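Side-chain contacts in fiber protein 2 (Fowl adenovirus 1, PDB 2VTW), which forms the short fibre spikes of the capsid as a homotrimer whose C-terminal head, the part described here, probably attaches the virion to a host receptor: residues L48-D53 with R70-W75; G145-R150 with G185-G190. All blocks are in the same frame, centred on the assembly; numbering follows the deposited sequence.

Contact 1 (L48-D53 with R70-W75); sequences LYVKVD and RYFTVW
Val50 and Phe72 meet from opposite directions across the interior of the head, the methyl CG1 of Val50 arriving at the rim of the ring. That methyl lies near the ring plane, with Val50 CG1 4.2 Å from Phe72 CE1, so the contact is made at an edge. Phe171 stacks on Phe72, and Phe29 meets it edge-to-face. CB of Phe72 points at the other strand, and CG, between the backbone N and the carbonyl carbon (chi1 72°), sets where the ring edge lies. A long, flat side chain suits this place, since the backbones are far apart and the ring extends into the space between them.

The two methyls of Val50 divide the work. CG2, the branch beside its own backbone N, turns to the next inward residue of the other strand, with Val50 CG2 4.2 Å from Val74 CG2. Val74 in turn uses its second branch on a different partner, Leu48 CD2 lying 4.3 Å from Val74 CG1. The touching residues are all buried and apolar, and the two methyls of each valine let Val50 and Val74 serve two neighbours apiece.

The strand axes approach no closer than 10.5 Å and run at 130° to each other, joined here by side chains alone. Such face-to-face packing of alternate residues from crossed strands is characteristic of a beta-sandwich, the fold of adenovirus fibre heads.

Contact 2 (G145-R150 with G185-G190); sequences GSIDVR and GTVAIG
With CG1 anti to the backbone N (chi1 -180°) and the chain continuing extended, Ile189 carries its terminal methyl CD1 well out from its own strand and sets it against Ile147. On the other side, Ile147 holds CG2 anti to its backbone N and swings CG1 beside that N (chi1 -64°), a turn that leaves CG2, CB and the end of the longer branch, CD1, all facing the Ile189 methyl. The two isoleucines therefore pass at a slant, the CD1 methyl of Ile189 settling on the branch point of its partner: Ile189 CD1 is 3.7 Å from Ile147 CG2 and 3.8 Å from Ile147 CB. The longer branch closes over the same methyl, with Ile147 CD1 4.0 Å from Ile189 CD1.

Two valines extend the contact along the strands. Val187 CG2 meets Ile147 CD1 tip to tip at 4.2 Å, and Val149 CG2 approaches Ile189 CD1 in the same manner, also at 4.2 Å. Isoleucine suits the centre because it combines a branch at CB with a methyl one carbon further out; the shorter valines suffice at the flanks, where the long arms of the isoleucines come to them.

The strands, their axes 9.6 Å apart at the closest and 50° from parallel, pack face to face, and strand 129-140, which pairs with both, links them. Strand 147-157 lies between 129-140 and 163-173, whereas 185-197 pairs with 43-53 and 129-140. Phe171 of strand 163-173 touches Ile147, Val149 and Ile189, and Pro136 of strand 129-140 packs on Ile147 and Val187.

Both contacts are buried, apolar and made by side chains of strands packed across the interior, but contact 1 lies nearer the middle of the chain, its centre about 7 Å from the centre of the chain, against about 13 Å for the centre of contact 2. They share one wall: strands 43-53 and 185-197 are antiparallel neighbours, probably hydrogen-bonded from Val50 O to Ile189 N (2.9 Å) and from Val52 N to Val187 O (3.0 Å). Facing that wall, the partners differ. Contact 1 brings an aromatic ring among branched residues, whereas contact 2 is wholly aliphatic. Phe171 touches Val50, Phe72 and Ile189, making the two clusters parts of a continuous hydrophobic core.

Contact 1 (L48-D53 with R70-W75)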
ATOM      1  N   LEU A  48       7.334   0.122   9.595  1.00 18.59           N
ATOM      2  CA  LEU A  48       7.470   0.762  10.896  1.00 18.81           C
ATOM      3  C   LEU A  48       6.423   0.283  11.938  1.00 19.20           C
ATOM      4  O   LEU A  48       5.228   0.437  11.720  1.00 19.28           O
ATOM      5  CB  LEU A  48       7.340   2.283  10.730  1.00 19.25           C
ATOM      6  CG  LEU A  48       7.456   3.124  11.998  1.00 17.98           C
ATOM      7  CD1 LEU A  48       8.906   3.022  12.519  1.00 18.11           C
ATOM      8  CD2 LEU A  48       7.042   4.575  11.780  1.00 19.63           C
ATOM      9  N   TYR A  49       6.868  -0.280  13.059  1.00 18.92           N
ATOM     10  CA  TYR A  49       6.004  -0.459  14.232  1.00 19.72           C
ATOM     11  C   TYR A  49       6.309   0.620  15.286  1.00 20.31           C
ATOM     12  O   TYR A  49       7.474   1.002  15.472  1.00 19.51           O
ATOM     13  CB  TYR A  49       6.217  -1.801  14.886  1.00 19.45           C
ATOM     14  CG  TYR A  49       5.897  -3.043  14.083  1.00 18.22           C
ATOM     15  CD1 TYR A  49       4.615  -3.629  14.124  1.00 18.44           C
ATOM     16  CD2 TYR A  49       6.873  -3.669  13.345  1.00 17.96           C
ATOM     17  CE1 TYR A  49       4.344  -4.792  13.425  1.00 17.42           C
ATOM     18  CE2 TYR A  49       6.611  -4.797  12.650  1.00 17.97           C
ATOM     19  CZ  TYR A  49       5.351  -5.363  12.683  1.00 18.58           C
ATOM     20  OH  TYR A  49       5.154  -6.524  11.954  1.00 18.08           O
ATOM     21  N   VAL A  50       5.276   1.110  15.970  1.00 21.48           N
ATOM     22  CA  VAL A  50       5.418   2.082  17.069  1.00 22.94           C
ATOM     23  C   VAL A  50       4.633   1.570  18.288  1.00 24.04           C
ATOM     24  O   VAL A  50       3.490   1.103  18.146  1.00 23.76           O
ATOM     25  CB  VAL A  50       4.903   3.505  16.668  1.00 23.15           C
ATOM     26  CG1 VAL A  50       4.747   4.431  17.893  1.00 23.36           C
ATOM     27  CG2 VAL A  50       5.840   4.163  15.663  1.00 23.26           C
ATOM     28  N   LYS A  51       5.232   1.647  19.481  1.00 24.88           N
ATOM     29  CA  LYS A  51       4.490   1.370  20.747  1.00 25.86           C
ATOM     30  C   LYS A  51       4.751   2.474  21.792  1.00 26.92           C
ATOM     31  O   LYS A  51       5.888   2.905  21.967  1.00 27.18           O
ATOM     32  CB  LYS A  51       4.824  -0.026  21.276  1.00 25.34           C
ATOM     33  CG  LYS A  51       3.965  -0.478  22.455  1.00 25.54           C
ATOM     34  CD  LYS A  51       4.412  -1.843  22.940  1.00 26.63           C
ATOM     35  CE  LYS A  51       3.629  -2.294  24.159  1.00 26.24           C
ATOM     36  NZ  LYS A  51       3.929  -3.732  24.369  1.00 26.29           N
ATOM     37  N   VAL A  52       3.683   2.964  22.430  1.00 27.86           N
ATOM     38  CA  VAL A  52       3.768   3.972  23.474  1.00 28.79           C
ATOM     39  C   VAL A  52       3.139   3.402  24.766  1.00 30.43           C
ATOM     40  O   VAL A  52       1.992   2.948  24.753  1.00 31.55           O
ATOM     41  CB  VAL A  52       3.055   5.276  23.067  1.00 28.90           C
ATOM     42  CG1 VAL A  52       3.388   6.408  24.041  1.00 28.17           C
ATOM     43  CG2 VAL A  52       3.437   5.675  21.641  1.00 28.30           C
ATOM     44  N   ASP A  53       3.920   3.390  25.849  1.00 31.35           N
ATOM     45  CA  ASP A  53       3.529   2.866  27.176  1.00 31.49           C
ATOM     46  C   ASP A  53       3.443   4.107  28.073  1.00 32.29           C
ATOM     47  O   ASP A  53       4.405   4.877  28.160  1.00 32.50           O
ATOM     48  CB  ASP A  53       4.591   1.865  27.652  1.00 31.27           C
ATOM     49  CG  ASP A  53       4.227   1.134  28.972  1.00 31.71           C
ATOM     50  OD1 ASP A  53       3.610   1.726  29.889  1.00 32.05           O
ATOM     51  OD2 ASP A  53       4.614  -0.051  29.100  1.00 32.43           O
ATOM     52  N   ARG A  70      -4.790  14.446  19.623  1.00 34.44           N
ATOM     53  CA  ARG A  70      -4.986  13.124  19.012  1.00 33.09           C
ATOM     54  C   ARG A  70      -3.864  12.700  18.031  1.00 31.63           C
ATOM     55  O   ARG A  70      -3.725  11.503  17.733  1.00 31.24           O
ATOM     56  CB  ARG A  70      -6.355  13.077  18.328  1.00 32.88           C
ATOM     57  CG  ARG A  70      -7.513  13.108  19.325  1.00 32.94           C
ATOM     58  CD  ARG A  70      -8.874  12.983  18.686  1.00 33.35           C
ATOM     59  NE  ARG A  70      -9.254  14.115  17.834  1.00 33.29           N
ATOM     60  CZ  ARG A  70      -9.334  14.107  16.495  1.00 34.78           C
ATOM     61  NH1 ARG A  70      -9.044  13.023  15.765  1.00 34.39           N
ATOM     62  NH2 ARG A  70      -9.712  15.211  15.857  1.00 35.38           N
ATOM     63  N   TYR A  71      -3.069  13.659  17.541  1.00 29.66           N
ATOM     64  CA  TYR A  71      -2.030  13.366  16.528  1.00 28.86           C
ATOM     65  C   TYR A  71      -0.654  13.312  17.139  1.00 27.65           C
ATOM     66  O   TYR A  71      -0.386  13.972  18.124  1.00 27.49           O
ATOM     67  CB  TYR A  71      -2.005  14.404  15.415  1.00 28.03           C
ATOM     68  CG  TYR A  71      -3.227  14.499  14.538  1.00 28.47           C
ATOM     69  CD1 TYR A  71      -4.434  13.845  14.845  1.00 28.31           C
ATOM     70  CD2 TYR A  71      -3.198  15.289  13.416  1.00 26.66           C
ATOM     71  CE1 TYR A  71      -5.540  13.973  14.021  1.00 27.87           C
ATOM     72  CE2 TYR A  71      -4.301  15.439  12.618  1.00 26.65           C
ATOM     73  CZ  TYR A  71      -5.454  14.770  12.908  1.00 27.72           C
ATOM     74  OH  TYR A  71      -6.527  14.935  12.074  1.00 28.68           O
ATOM     75  N   PHE A  72       0.219  12.503  16.556  1.00 26.91           N
ATOM     76  CA  PHE A  72       1.634  12.561  16.881  1.00 25.63           C
ATOM     77  C   PHE A  72       2.499  12.140  15.705  1.00 25.12           C
ATOM     78  O   PHE A  72       2.070  11.331  14.859  1.00 24.75           O
ATOM     79  CB  PHE A  72       1.961  11.764  18.145  1.00 25.76           C
ATOM     80  CG  PHE A  72       1.892  10.272  18.000  1.00 25.18           C
ATOM     81  CD1 PHE A  72       2.980   9.556  17.542  1.00 25.10           C
ATOM     82  CD2 PHE A  72       0.753   9.574  18.401  1.00 26.25           C
ATOM     83  CE1 PHE A  72       2.938   8.191  17.430  1.00 25.80           C
ATOM     84  CE2 PHE A  72       0.697   8.196  18.301  1.00 24.84           C
ATOM     85  CZ  PHE A  72       1.790   7.500  17.826  1.00 26.50           C
ATOM     86  N   THR A  73       3.719  12.679  15.657  1.00 23.65           N
ATOM     87  CA  THR A  73       4.603  12.500  14.500  1.00 22.74           C
ATOM     88  C   THR A  73       5.854  11.744  14.885  1.00 22.32           C
ATOM     89  O   THR A  73       6.449  11.982  15.951  1.00 22.19           O
ATOM     90  CB  THR A  73       4.970  13.854  13.872  1.00 21.90           C
ATOM     91  OG1 THR A  73       3.772  14.529  13.486  1.00 23.57           O
ATOM     92  CG2 THR A  73       5.914  13.705  12.660  1.00 22.77           C
ATOM     93  N   VAL A  74       6.231  10.822  14.015  1.00 21.46           N
ATOM     94  CA  VAL A  74       7.498  10.126  14.062  1.00 21.01           C
ATOM     95  C   VAL A  74       8.259  10.447  12.745  1.00 21.17           C
ATOM     96  O   VAL A  74       7.694  10.374  11.644  1.00 20.13           O
ATOM     97  CB  VAL A  74       7.293   8.601  14.211  1.00 20.98           C
ATOM     98  CG1 VAL A  74       8.640   7.832  14.107  1.00 20.80           C
ATOM     99  CG2 VAL A  74       6.623   8.310  15.538  1.00 20.28           C
ATOM    100  N   TRP A  75       9.523  10.850  12.883  1.00 20.57           N
ATOM    101  CA  TRP A  75      10.416  11.115  11.756  1.00 19.99           C
ATOM    102  C   TRP A  75      11.308   9.927  11.488  1.00 19.83           C
ATOM    103  O   TRP A  75      12.023   9.491  12.378  1.00 19.78           O
ATOM    104  CB  TRP A  75      11.289  12.346  12.057  1.00 19.50           C
ATOM    105  CG  TRP A  75      10.539  13.603  11.912  1.00 17.29           C
ATOM    106  CD1 TRP A  75       9.941  14.312  12.894  1.00 16.99           C
ATOM    107  CD2 TRP A  75      10.276  14.303  10.685  1.00 17.37           C
ATOM    108  NE1 TRP A  75       9.316  15.412  12.362  1.00 18.65           N
ATOM    109  CE2 TRP A  75       9.503  15.423  11.004  1.00 18.81           C
ATOM    110  CE3 TRP A  75      10.592  14.067   9.347  1.00 17.67           C
ATOM    111  CZ2 TRP A  75       9.073  16.326  10.039  1.00 19.36           C
ATOM    112  CZ3 TRP A  75      10.167  14.956   8.398  1.00 17.18           C
ATOM    113  CH2 TRP A  75       9.426  16.075   8.739  1.00 16.78           C
TER

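Contact 2 (G145-R150 with G185-G190)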
ATOM      1  N   GLY A 145      -8.961   4.352  19.713  1.00 23.46           N
ATOM      2  CA  GLY A 145      -9.708   3.975  18.508  1.00 23.03           C
ATOM      3  C   GLY A 145      -8.738   3.600  17.376  1.00 22.31           C
ATOM      4  O   GLY A 145      -7.579   3.271  17.617  1.00 21.61           O
ATOM      5  N   SER A 146      -9.232   3.619  16.140  1.00 21.54           N
ATOM      6  CA  SER A 146      -8.376   3.429  14.958  1.00 21.72           C
ATOM      7  C   SER A 146      -7.482   4.665  14.748  1.00 21.08           C
ATOM      8  O   SER A 146      -7.798   5.757  15.192  1.00 20.54           O
ATOM      9  CB  SER A 146      -9.211   3.153  13.691  1.00 21.41           C
ATOM     10  OG  SER A 146      -9.669   1.808  13.693  1.00 22.15           O
ATOM     11  N   ILE A 147      -6.373   4.450  14.052  1.00 20.87           N
ATOM     12  CA  ILE A 147      -5.346   5.468  13.823  1.00 20.37           C
ATOM     13  C   ILE A 147      -5.047   5.462  12.320  1.00 19.80           C
ATOM     14  O   ILE A 147      -4.666   4.448  11.767  1.00 19.02           O
ATOM     15  CB  ILE A 147      -4.025   5.146  14.614  1.00 20.35           C
ATOM     16  CG1 ILE A 147      -4.255   5.174  16.128  1.00 20.91           C
ATOM     17  CG2 ILE A 147      -2.931   6.118  14.242  1.00 20.00           C
ATOM     18  CD1 ILE A 147      -3.047   4.670  16.961  1.00 20.11           C
ATOM     19  N   ASP A 148      -5.266   6.590  11.664  1.00 19.34           N
ATOM     20  CA  ASP A 148      -4.814   6.770  10.298  1.00 19.00           C
ATOM     21  C   ASP A 148      -3.413   7.349  10.366  1.00 19.11           C
ATOM     22  O   ASP A 148      -3.115   8.142  11.276  1.00 18.30           O
ATOM     23  CB  ASP A 148      -5.706   7.750   9.575  1.00 19.72           C
ATOM     24  CG  ASP A 148      -7.109   7.208   9.346  1.00 21.14           C
ATOM     25  OD1 ASP A 148      -7.253   5.976   9.191  1.00 20.94           O
ATOM     26  OD2 ASP A 148      -8.032   8.039   9.293  1.00 22.78           O
ATOM     27  N   VAL A 149      -2.558   6.952   9.423  1.00 18.13           N
ATOM     28  CA  VAL A 149      -1.219   7.514   9.314  1.00 17.70           C
ATOM     29  C   VAL A 149      -1.029   8.234   7.970  1.00 17.26           C
ATOM     30  O   VAL A 149      -1.169   7.615   6.900  1.00 15.70           O
ATOM     31  CB  VAL A 149      -0.153   6.411   9.469  1.00 17.87           C
ATOM     32  CG1 VAL A 149       1.236   7.041   9.613  1.00 16.40           C
ATOM     33  CG2 VAL A 149      -0.476   5.504  10.685  1.00 16.11           C
ATOM     34  N   ARG A 150      -0.743   9.535   8.034  1.00 17.60           N
ATOM     35  CA  ARG A 150      -0.297  10.315   6.872  1.00 18.05           C
ATOM     36  C   ARG A 150       1.216  10.198   6.701  1.00 18.52           C
ATOM     37  O   ARG A 150       1.964  10.362   7.651  1.00 18.87           O
ATOM     38  CB  ARG A 150      -0.693  11.771   7.021  1.00 17.98           C
ATOM     39  CG  ARG A 150      -0.404  12.642   5.776  1.00 17.21           C
ATOM     40  CD  ARG A 150      -1.378  12.379   4.687  1.00 17.51           C
ATOM     41  NE  ARG A 150      -2.727  12.788   5.052  1.00 17.82           N
ATOM     42  CZ  ARG A 150      -3.789  12.700   4.260  1.00 16.90           C
ATOM     43  NH1 ARG A 150      -3.690  12.184   3.052  1.00 16.84           N
ATOM     44  NH2 ARG A 150      -4.967  13.140   4.691  1.00 19.83           N
ATOM     45  N   GLY A 185      -1.935   2.625  30.263  1.00 34.20           N
ATOM     46  CA  GLY A 185      -1.841   1.417  29.471  1.00 33.12           C
ATOM     47  C   GLY A 185      -0.922   1.640  28.294  1.00 32.07           C
ATOM     48  O   GLY A 185      -0.071   2.519  28.328  1.00 32.15           O
ATOM     49  N   THR A 186      -1.104   0.829  27.252  1.00 31.17           N
ATOM     50  CA  THR A 186      -0.243   0.836  26.064  1.00 29.73           C
ATOM     51  C   THR A 186      -1.061   0.811  24.757  1.00 29.09           C
ATOM     52  O   THR A 186      -2.216   0.373  24.740  1.00 27.97           O
ATOM     53  CB  THR A 186       0.775  -0.360  26.054  1.00 29.74           C
ATOM     54  OG1 THR A 186       0.125  -1.576  25.667  1.00 28.77           O
ATOM     55  CG2 THR A 186       1.466  -0.531  27.428  1.00 29.43           C
ATOM     56  N   VAL A 187      -0.433   1.319  23.688  1.00 27.84           N
ATOM     57  CA  VAL A 187      -0.969   1.282  22.324  1.00 26.52           C
ATOM     58  C   VAL A 187       0.197   0.900  21.424  1.00 25.67           C
ATOM     59  O   VAL A 187       1.301   1.406  21.587  1.00 25.62           O
ATOM     60  CB  VAL A 187      -1.601   2.620  21.891  1.00 26.55           C
ATOM     61  CG1 VAL A 187      -0.581   3.755  21.970  1.00 26.37           C
ATOM     62  CG2 VAL A 187      -2.215   2.504  20.454  1.00 27.18           C
ATOM     63  N   ALA A 188      -0.031  -0.073  20.553  1.00 23.98           N
ATOM     64  CA  ALA A 188       0.972  -0.586  19.649  1.00 23.54           C
ATOM     65  C   ALA A 188       0.344  -0.680  18.251  1.00 23.09           C
ATOM     66  O   ALA A 188      -0.811  -1.135  18.090  1.00 22.54           O
ATOM     67  CB  ALA A 188       1.488  -1.933  20.106  1.00 22.33           C
ATOM     68  N   ILE A 189       1.098  -0.229  17.253  1.00 22.53           N
ATOM     69  CA  ILE A 189       0.572  -0.033  15.906  1.00 22.29           C
ATOM     70  C   ILE A 189       1.582  -0.521  14.908  1.00 21.36           C
ATOM     71  O   ILE A 189       2.786  -0.324  15.088  1.00 20.53           O
ATOM     72  CB  ILE A 189       0.248   1.451  15.629  1.00 22.71           C
ATOM     73  CG1 ILE A 189      -0.306   1.649  14.209  1.00 23.09           C
ATOM     74  CG2 ILE A 189       1.488   2.294  15.812  1.00 24.50           C
ATOM     75  CD1 ILE A 189      -0.962   2.988  13.982  1.00 23.07           C
ATOM     76  N   GLY A 190       1.069  -1.171  13.862  1.00 21.24           N
ATOM     77  CA  GLY A 190       1.865  -1.578  12.711  1.00 20.44           C
ATOM     78  C   GLY A 190       1.527  -2.968  12.223  1.00 19.61           C
ATOM     79  O   GLY A 190       0.634  -3.624  12.771  1.00 19.80           O
TER